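Local coordinates for [PSI+] inducibility protein 3 (Saccharomyces cerevisiae, PDB 1ZX6) that promotes de novo induction of the [PSI+] prion form of SUP35 when overproduced, and binds LAS17, RSP5 and SUP35, this piece being its SH3 domain, at residues Y4-Y9 and G24-L29; E36-S41 and F49-V54. All coordinates share one frame; numbering follows the deposited sequence.

Interaction 1: Y4-Y9 and G24-L29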
ATOM      1  N   TYR A   4       1.096 -10.230  -1.970  1.00 24.21           N
ATOM      2  CA  TYR A   4       1.975  -9.056  -1.862  1.00 24.33           C
ATOM      3  C   TYR A   4       1.934  -8.251  -3.145  1.00 23.58           C
ATOM      4  O   TYR A   4       1.814  -8.800  -4.233  1.00 23.13           O
ATOM      5  CB  TYR A   4       3.429  -9.459  -1.584  1.00 25.05           C
ATOM      6  CG  TYR A   4       3.702  -9.822  -0.135  1.00 26.63           C
ATOM      7  CD1 TYR A   4       3.247 -11.008   0.375  1.00 25.28           C
ATOM      8  CD2 TYR A   4       4.443  -8.985   0.694  1.00 27.62           C
ATOM      9  CE1 TYR A   4       3.486 -11.370   1.690  1.00 26.54           C
ATOM     10  CE2 TYR A   4       4.692  -9.337   2.013  1.00 25.14           C
ATOM     11  CZ  TYR A   4       4.209 -10.524   2.495  1.00 25.73           C
ATOM     12  OH  TYR A   4       4.445 -10.882   3.812  1.00 28.50           O
ATOM     13  N   VAL A   5       2.035  -6.938  -2.994  1.00 23.43           N
ATOM     14  CA  VAL A   5       2.020  -5.999  -4.100  1.00 23.05           C
ATOM     15  C   VAL A   5       3.287  -5.147  -4.017  1.00 23.60           C
ATOM     16  O   VAL A   5       3.914  -5.064  -2.959  1.00 23.27           O
ATOM     17  CB  VAL A   5       0.724  -5.107  -4.073  1.00 22.98           C
ATOM     18  CG1 VAL A   5      -0.543  -6.002  -4.261  1.00 23.14           C
ATOM     19  CG2 VAL A   5       0.602  -4.300  -2.807  1.00 22.86           C
ATOM     20  N   GLU A   6       3.630  -4.495  -5.114  1.00 23.68           N
ATOM     21  CA  GLU A   6       4.836  -3.642  -5.142  1.00 24.89           C
ATOM     22  C   GLU A   6       4.432  -2.221  -5.526  1.00 24.03           C
ATOM     23  O   GLU A   6       3.758  -2.017  -6.539  1.00 22.41           O
ATOM     24  CB  GLU A   6       5.872  -4.182  -6.137  1.00 24.79           C
ATOM     25  CG  GLU A   6       7.145  -3.331  -6.193  1.00 24.93           C
ATOM     26  CD  GLU A   6       8.198  -3.848  -7.185  1.00 27.25           C
ATOM     27  OE1 GLU A   6       7.971  -4.873  -7.857  1.00 30.73           O
ATOM     28  OE2 GLU A   6       9.268  -3.221  -7.265  1.00 30.56           O
ATOM     29  N   ALA A   7       4.907  -1.237  -4.755  1.00 23.17           N
ATOM     30  CA  ALA A   7       4.662   0.189  -5.057  1.00 24.11           C
ATOM     31  C   ALA A   7       5.463   0.658  -6.260  1.00 24.11           C
ATOM     32  O   ALA A   7       6.670   0.350  -6.399  1.00 23.18           O
ATOM     33  CB  ALA A   7       4.993   1.069  -3.836  1.00 24.51           C
ATOM     34  N   LEU A   8       4.771   1.357  -7.161  1.00 24.97           N
ATOM     35  CA  LEU A   8       5.356   1.864  -8.402  1.00 24.02           C
ATOM     36  C   LEU A   8       5.605   3.353  -8.319  1.00 23.91           C
ATOM     37  O   LEU A   8       6.394   3.892  -9.096  1.00 23.40           O
ATOM     38  CB  LEU A   8       4.418   1.618  -9.574  1.00 26.22           C
ATOM     39  CG  LEU A   8       4.385   0.268 -10.264  1.00 30.73           C
ATOM     40  CD1 LEU A   8       3.250   0.249 -11.284  1.00 31.13           C
ATOM     41  CD2 LEU A   8       5.709  -0.030 -10.930  1.00 30.51           C
ATOM     42  N   TYR A   9       4.893   4.004  -7.406  1.00 23.79           N
ATOM     43  CA  TYR A   9       4.904   5.468  -7.260  1.00 23.12           C
ATOM     44  C   TYR A   9       4.930   5.816  -5.760  1.00 23.31           C
ATOM     45  O   TYR A   9       4.482   5.023  -4.914  1.00 22.83           O
ATOM     46  CB  TYR A   9       3.645   6.087  -7.885  1.00 23.33           C
ATOM     47  CG  TYR A   9       3.304   5.590  -9.267  1.00 22.51           C
ATOM     48  CD1 TYR A   9       3.860   6.160 -10.396  1.00 22.90           C
ATOM     49  CD2 TYR A   9       2.376   4.565  -9.437  1.00 23.30           C
ATOM     50  CE1 TYR A   9       3.544   5.697 -11.665  1.00 23.99           C
ATOM     51  CE2 TYR A   9       2.062   4.089 -10.701  1.00 22.93           C
ATOM     52  CZ  TYR A   9       2.653   4.649 -11.814  1.00 21.68           C
ATOM     53  OH  TYR A   9       2.357   4.187 -13.098  1.00 25.54           O
ATOM     54  N   GLY A  24       9.138   0.563  -5.135  1.00 23.73           N
ATOM     55  CA  GLY A  24       9.915  -0.628  -4.859  1.00 23.73           C
ATOM     56  C   GLY A  24       9.472  -1.333  -3.589  1.00 23.84           C
ATOM     57  O   GLY A  24       9.820  -2.491  -3.389  1.00 27.26           O
ATOM     58  N   ASP A  25       8.742  -0.629  -2.717  1.00 24.45           N
ATOM     59  CA  ASP A  25       8.291  -1.191  -1.435  1.00 24.27           C
ATOM     60  C   ASP A  25       7.325  -2.336  -1.734  1.00 23.64           C
ATOM     61  O   ASP A  25       6.386  -2.142  -2.492  1.00 24.70           O
ATOM     62  CB  ASP A  25       7.486  -0.175  -0.600  1.00 25.57           C
ATOM     63  CG  ASP A  25       8.352   0.835   0.144  1.00 23.72           C
ATOM     64  OD1 ASP A  25       9.583   0.648   0.221  1.00 26.65           O
ATOM     65  OD2 ASP A  25       7.747   1.806   0.699  1.00 25.90           O
ATOM     66  N   LYS A  26       7.553  -3.506  -1.120  1.00 22.64           N
ATOM     67  CA  LYS A  26       6.623  -4.645  -1.203  1.00 24.36           C
ATOM     68  C   LYS A  26       5.760  -4.680   0.052  1.00 23.93           C
ATOM     69  O   LYS A  26       6.259  -4.611   1.167  1.00 24.29           O
ATOM     70  CB  LYS A  26       7.395  -5.950  -1.429  1.00 24.76           C
ATOM     71  CG  LYS A  26       8.156  -5.944  -2.788  1.00 25.21           C
ATOM     72  CD  LYS A  26       9.101  -7.111  -3.007  1.00 26.37           C
ATOM     73  CE  LYS A  26      10.295  -7.060  -2.101  1.00 26.39           C
ATOM     74  NZ  LYS A  26      11.143  -5.831  -2.230  1.00 23.54           N
ATOM     75  N   VAL A  27       4.455  -4.802  -0.165  1.00 23.20           N
ATOM     76  CA  VAL A  27       3.433  -4.576   0.836  1.00 22.51           C
ATOM     77  C   VAL A  27       2.612  -5.843   0.946  1.00 22.47           C
ATOM     78  O   VAL A  27       2.190  -6.402  -0.068  1.00 23.81           O
ATOM     79  CB  VAL A  27       2.531  -3.428   0.415  1.00 22.96           C
ATOM     80  CG1 VAL A  27       1.497  -3.106   1.465  1.00 24.62           C
ATOM     81  CG2 VAL A  27       3.372  -2.203   0.085  1.00 24.21           C
ATOM     82  N   GLN A  28       2.404  -6.308   2.169  1.00 23.50           N
ATOM     83  CA  GLN A  28       1.509  -7.430   2.400  1.00 24.32           C
ATOM     84  C   GLN A  28       0.085  -6.904   2.266  1.00 24.57           C
ATOM     85  O   GLN A  28      -0.304  -6.018   2.998  1.00 25.04           O
ATOM     86  CB  GLN A  28       1.722  -8.020   3.790  1.00 23.85           C
ATOM     87  CG  GLN A  28       0.843  -9.216   4.053  1.00 25.23           C
ATOM     88  CD  GLN A  28       1.127  -9.910   5.383  1.00 26.25           C
ATOM     89  OE1 GLN A  28       1.857  -9.400   6.237  1.00 32.84           O
ATOM     90  NE2 GLN A  28       0.574 -11.106   5.537  1.00 31.11           N
ATOM     91  N   LEU A  29      -0.700  -7.450   1.334  1.00 25.05           N
ATOM     92  CA  LEU A  29      -2.057  -6.975   1.130  1.00 25.86           C
ATOM     93  C   LEU A  29      -2.979  -7.662   2.118  1.00 25.80           C
ATOM     94  O   LEU A  29      -3.135  -8.894   2.065  1.00 28.18           O
ATOM     95  CB  LEU A  29      -2.485  -7.243  -0.327  1.00 27.28           C
ATOM     96  CG  LEU A  29      -3.875  -6.841  -0.791  1.00 27.37           C
ATOM     97  CD1 LEU A  29      -4.262  -5.436  -0.385  1.00 31.31           C
ATOM     98  CD2 LEU A  29      -3.972  -7.031  -2.327  1.00 28.89           C
TER
HETATM   99  O   HOH W   1      11.308  -4.357  -4.794  1.00 23.15           O
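Pairing of the first SH3 strand, 4-7, with the start of strand 26-32 is a clear case of an antiparallel register fixed by the backbone while the two faces of the sheet do different work. V5 and V27 form the hydrogen-bonded pair: V5 N donates to V27 O at 3.0 Å, in the carbonyl plane, and V27 N answers to V5 O, nearly along its C=O axis. The next bond, A7 N to D25 O at 2.9 Å, is almost straight (173°). G24 N then closes the run on A7 O from above the carbonyl plane.

Y4 lies on the face it shares with Q28, E6 and K26. Its CG stands anti to the carbonyl carbon (chi1 -79°). From CB through CG to CD2 the side chain skirts V27 O, which is 3.5 Å from CD2. Farther out, CE2 and CZ pass over Q28 CB, with CE1 and CZ also near Q28 CG, and Q28 CA sits under the same ring face, 3.9 Å from its centroid, as a CH-pi donor. At the tip, Y4 OH lies alongside the Q28 amide in van der Waals contact, 3.8 Å from Q28 CD, the amide plane only 8° from that of the ring. F58 stacks on the Y4 ring as well.

V5 points to the other, buried face, where CG2 meets V27 CB and CG1 meets L29 CD2. One water accepts from K26 NZ, donates to G24 O and gives E6 OE2 a weak bond. The chemistry implies a seam held by main-chain bonds and apolar contact; E6 and K26 are linked through water, any direct charge attraction probably secondary.

Interaction 2: E36-S41 and F49-V54; sequences EWYKGS and FPANYV
In the SH3 fold, strands 37-42 and 45-50 form a beta hairpin, and the second strand runs directly into the short 3-10 turn 51-53. Here the hairpin shows how one register sets aromatic groups on both sides of a sheet. Y38 and F49 are a hydrogen-bonded pair, Y38 N to F49 O at 3.0 Å and F49 N to Y38 O, each donor nearly along the C=O axis. W37 faces P50 in the neighbouring non-hydrogen-bonded pair.

On the W37 face, indole and pyrrolidine lie side by side and point the same way. P50 CG sits over the six-membered ring, 4.1 Å from its centroid, while CE3 of the indole comes against the carbonyl carbon of F49. In SH3 domains a tryptophan and a proline at these places commonly line the groove for proline-rich peptides, and W37 and P50 are consistent with that role.

On the opposite face Y38 and F49 cross obliquely. F49 takes the crowded first torsion (chi1 60°), with CG between the backbone N and the carbonyl carbon; its ring thus turns back beneath Y38, with Y38 CB over its face, 3.5 Å from F49 CZ. G40 N meets the edge of that ring, and F49 CE2 lies close against the G40 backbone. V27, L19 and L21 also touch F49 in the core. A51 CB makes a CH-pi contact with the Y38 ring, 3.4 Å above its plane and over its centre.

E36 O receives A51 N at 3.0 Å from well above its carbonyl plane, and also a hydrogen bond from a water that accepts from N52 N.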
ATOM      1  N   GLU A  36     -10.468   1.362  -4.956  1.00 23.34           N
ATOM      2  CA  GLU A  36      -9.595   2.517  -4.869  1.00 24.39           C
ATOM      3  C   GLU A  36      -8.670   2.604  -3.663  1.00 23.81           C
ATOM      4  O   GLU A  36      -7.674   3.308  -3.738  1.00 23.65           O
ATOM      5  CB  GLU A  36     -10.445   3.787  -5.013  1.00 25.74           C
ATOM      6  CG  GLU A  36     -10.988   3.920  -6.478  1.00 27.17           C
ATOM      7  CD  GLU A  36     -11.630   5.266  -6.794  1.00 28.50           C
ATOM      8  OE1 GLU A  36     -11.720   6.133  -5.889  1.00 31.48           O
ATOM      9  OE2 GLU A  36     -12.069   5.439  -7.952  1.00 28.75           O
ATOM     10  N   TRP A  37      -8.991   1.907  -2.575  1.00 25.18           N
ATOM     11  CA  TRP A  37      -8.192   1.864  -1.355  1.00 23.98           C
ATOM     12  C   TRP A  37      -7.982   0.422  -0.888  1.00 24.44           C
ATOM     13  O   TRP A  37      -8.963  -0.368  -0.810  1.00 23.10           O
ATOM     14  CB  TRP A  37      -8.872   2.664  -0.244  1.00 23.81           C
ATOM     15  CG  TRP A  37      -8.826   4.145  -0.501  1.00 24.31           C
ATOM     16  CD1 TRP A  37      -9.743   4.911  -1.161  1.00 25.32           C
ATOM     17  CD2 TRP A  37      -7.792   5.027  -0.079  1.00 25.06           C
ATOM     18  NE1 TRP A  37      -9.328   6.233  -1.200  1.00 25.76           N
ATOM     19  CE2 TRP A  37      -8.137   6.334  -0.534  1.00 23.32           C
ATOM     20  CE3 TRP A  37      -6.609   4.850   0.637  1.00 24.94           C
ATOM     21  CZ2 TRP A  37      -7.315   7.457  -0.296  1.00 23.72           C
ATOM     22  CZ3 TRP A  37      -5.781   5.966   0.861  1.00 25.87           C
ATOM     23  CH2 TRP A  37      -6.154   7.251   0.398  1.00 25.17           C
ATOM     24  N   TYR A  38      -6.711   0.105  -0.607  1.00 24.88           N
ATOM     25  CA  TYR A  38      -6.273  -1.135   0.020  1.00 24.01           C
ATOM     26  C   TYR A  38      -5.722  -0.888   1.437  1.00 23.86           C
ATOM     27  O   TYR A  38      -5.227   0.219   1.742  1.00 25.79           O
ATOM     28  CB  TYR A  38      -5.169  -1.789  -0.814  1.00 25.63           C
ATOM     29  CG  TYR A  38      -5.554  -2.313  -2.184  1.00 23.51           C
ATOM     30  CD1 TYR A  38      -6.877  -2.380  -2.585  1.00 24.92           C
ATOM     31  CD2 TYR A  38      -4.566  -2.774  -3.064  1.00 25.12           C
ATOM     32  CE1 TYR A  38      -7.221  -2.849  -3.849  1.00 24.20           C
ATOM     33  CE2 TYR A  38      -4.903  -3.267  -4.319  1.00 27.09           C
ATOM     34  CZ  TYR A  38      -6.227  -3.315  -4.684  1.00 24.98           C
ATOM     35  OH  TYR A  38      -6.631  -3.782  -5.911  1.00 29.00           O
ATOM     36  N   LYS A  39      -5.777  -1.934   2.264  1.00 23.87           N
ATOM     37  CA  LYS A  39      -5.149  -2.008   3.576  1.00 23.57           C
ATOM     38  C   LYS A  39      -3.963  -2.973   3.490  1.00 23.31           C
ATOM     39  O   LYS A  39      -4.066  -4.077   2.956  1.00 23.55           O
ATOM     40  CB  LYS A  39      -6.140  -2.524   4.619  1.00 25.81           C
ATOM     41  CG  LYS A  39      -5.634  -2.451   6.030  1.00 24.99           C
ATOM     42  CD  LYS A  39      -6.518  -3.285   6.965  1.00 27.76           C
ATOM     43  CE  LYS A  39      -5.940  -3.286   8.388  1.00 32.68           C
ATOM     44  NZ  LYS A  39      -5.358  -1.951   8.708  1.00 38.58           N
ATOM     45  N   GLY A  40      -2.819  -2.574   4.013  1.00 21.74           N
ATOM     46  CA  GLY A  40      -1.657  -3.462   3.943  1.00 22.11           C
ATOM     47  C   GLY A  40      -0.618  -3.129   4.992  1.00 21.56           C
ATOM     48  O   GLY A  40      -0.823  -2.225   5.796  1.00 21.73           O
ATOM     49  N   SER A  41       0.462  -3.904   4.981  1.00 22.38           N
ATOM     50  CA  SER A  41       1.581  -3.702   5.893  1.00 24.31           C
ATOM     51  C   SER A  41       2.897  -3.711   5.115  1.00 25.53           C
ATOM     52  O   SER A  41       3.051  -4.450   4.139  1.00 24.86           O
ATOM     53  CB  SER A  41       1.591  -4.752   7.016  1.00 26.04           C
ATOM     54  OG  SER A  41       1.872  -6.040   6.509  1.00 30.59           O
ATOM     55  N   PHE A  49      -3.809   2.791   1.656  1.00 22.67           N
ATOM     56  CA  PHE A  49      -3.139   3.454   0.559  1.00 21.12           C
ATOM     57  C   PHE A  49      -3.973   3.274  -0.695  1.00 21.78           C
ATOM     58  O   PHE A  49      -4.717   2.300  -0.780  1.00 21.99           O
ATOM     59  CB  PHE A  49      -1.719   2.906   0.362  1.00 21.25           C
ATOM     60  CG  PHE A  49      -1.671   1.453   0.056  1.00 21.92           C
ATOM     61  CD1 PHE A  49      -1.698   1.002  -1.267  1.00 21.87           C
ATOM     62  CD2 PHE A  49      -1.663   0.530   1.073  1.00 25.46           C
ATOM     63  CE1 PHE A  49      -1.699  -0.358  -1.573  1.00 24.63           C
ATOM     64  CE2 PHE A  49      -1.645  -0.820   0.790  1.00 22.22           C
ATOM     65  CZ  PHE A  49      -1.670  -1.274  -0.539  1.00 21.34           C
ATOM     66  N   PRO A  50      -3.891   4.204  -1.670  1.00 21.09           N
ATOM     67  CA  PRO A  50      -4.673   3.985  -2.900  1.00 22.85           C
ATOM     68  C   PRO A  50      -4.152   2.830  -3.768  1.00 21.41           C
ATOM     69  O   PRO A  50      -2.969   2.674  -3.966  1.00 22.34           O
ATOM     70  CB  PRO A  50      -4.578   5.327  -3.625  1.00 21.52           C
ATOM     71  CG  PRO A  50      -3.897   6.296  -2.573  1.00 24.56           C
ATOM     72  CD  PRO A  50      -3.073   5.437  -1.771  1.00 22.72           C
ATOM     73  N   ALA A  51      -5.075   2.028  -4.305  1.00 23.52           N
ATOM     74  CA  ALA A  51      -4.752   0.846  -5.059  1.00 23.45           C
ATOM     75  C   ALA A  51      -3.945   1.100  -6.317  1.00 23.28           C
ATOM     76  O   ALA A  51      -3.133   0.256  -6.692  1.00 23.82           O
ATOM     77  CB  ALA A  51      -6.054   0.111  -5.436  1.00 23.40           C
ATOM     78  N   ASN A  52      -4.093   2.279  -6.935  1.00 22.28           N
ATOM     79  CA  ASN A  52      -3.383   2.544  -8.183  1.00 24.64           C
ATOM     80  C   ASN A  52      -1.889   2.934  -8.007  1.00 23.41           C
ATOM     81  O   ASN A  52      -1.200   3.170  -9.006  1.00 24.51           O
ATOM     82  CB  ASN A  52      -4.130   3.576  -9.049  1.00 25.03           C
ATOM     83  CG  ASN A  52      -4.139   4.986  -8.458  1.00 24.65           C
ATOM     84  OD1 ASN A  52      -3.845   5.177  -7.282  1.00 23.99           O
ATOM     85  ND2 ASN A  52      -4.472   5.993  -9.300  1.00 26.10           N
ATOM     86  N   TYR A  53      -1.396   2.966  -6.767  1.00 23.98           N
ATOM     87  CA  TYR A  53       0.045   3.127  -6.484  1.00 23.48           C
ATOM     88  C   TYR A  53       0.861   1.828  -6.641  1.00 24.75           C
ATOM     89  O   TYR A  53       2.089   1.859  -6.623  1.00 23.34           O
ATOM     90  CB  TYR A  53       0.249   3.722  -5.065  1.00 24.55           C
ATOM     91  CG  TYR A  53       0.033   5.201  -5.025  1.00 22.94           C
ATOM     92  CD1 TYR A  53       1.115   6.093  -5.137  1.00 24.56           C
ATOM     93  CD2 TYR A  53      -1.245   5.742  -4.931  1.00 24.71           C
ATOM     94  CE1 TYR A  53       0.914   7.425  -5.151  1.00 25.37           C
ATOM     95  CE2 TYR A  53      -1.448   7.114  -4.963  1.00 25.02           C
ATOM     96  CZ  TYR A  53      -0.354   7.945  -5.039  1.00 24.38           C
ATOM     97  OH  TYR A  53      -0.523   9.302  -5.082  1.00 26.53           O
ATOM     98  N   VAL A  54       0.180   0.678  -6.753  1.00 24.28           N
ATOM     99  CA  VAL A  54       0.858  -0.625  -6.726  1.00 23.74           C
ATOM    100  C   VAL A  54       0.521  -1.565  -7.881  1.00 24.87           C
ATOM    101  O   VAL A  54      -0.489  -1.379  -8.562  1.00 23.86           O
ATOM    102  CB  VAL A  54       0.531  -1.412  -5.407  1.00 23.28           C
ATOM    103  CG1 VAL A  54       0.939  -0.605  -4.187  1.00 24.23           C
ATOM    104  CG2 VAL A  54      -0.935  -1.785  -5.329  1.00 21.52           C
TER
HETATM  105  O   HOH W   2      -6.720   3.874  -6.420  1.00 20.15           O

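Interactions 1 and 2 come in series along the chain, their centres about 9 Å apart, within one small SH3 domain and one antiparallel sheet. They occupy different pairs of neighbouring strands: 4-7 with 26-32 in the first, 37-42 with 45-50 in the second. Strands 26-32 and 37-42 are themselves neighbours, and a probable hydrogen bond from Q28 N to S41 O, 2.8 Å, joins the two contacts there. At a second junction L8 N probably bonds to Y53 O, and E6 O packs on V54 CB. The first junction joins strand 26-32 to the hairpin and the second joins segment 4-9 to the 3-10 turn and V54, so the contacts adjoin at two places in this compact domain.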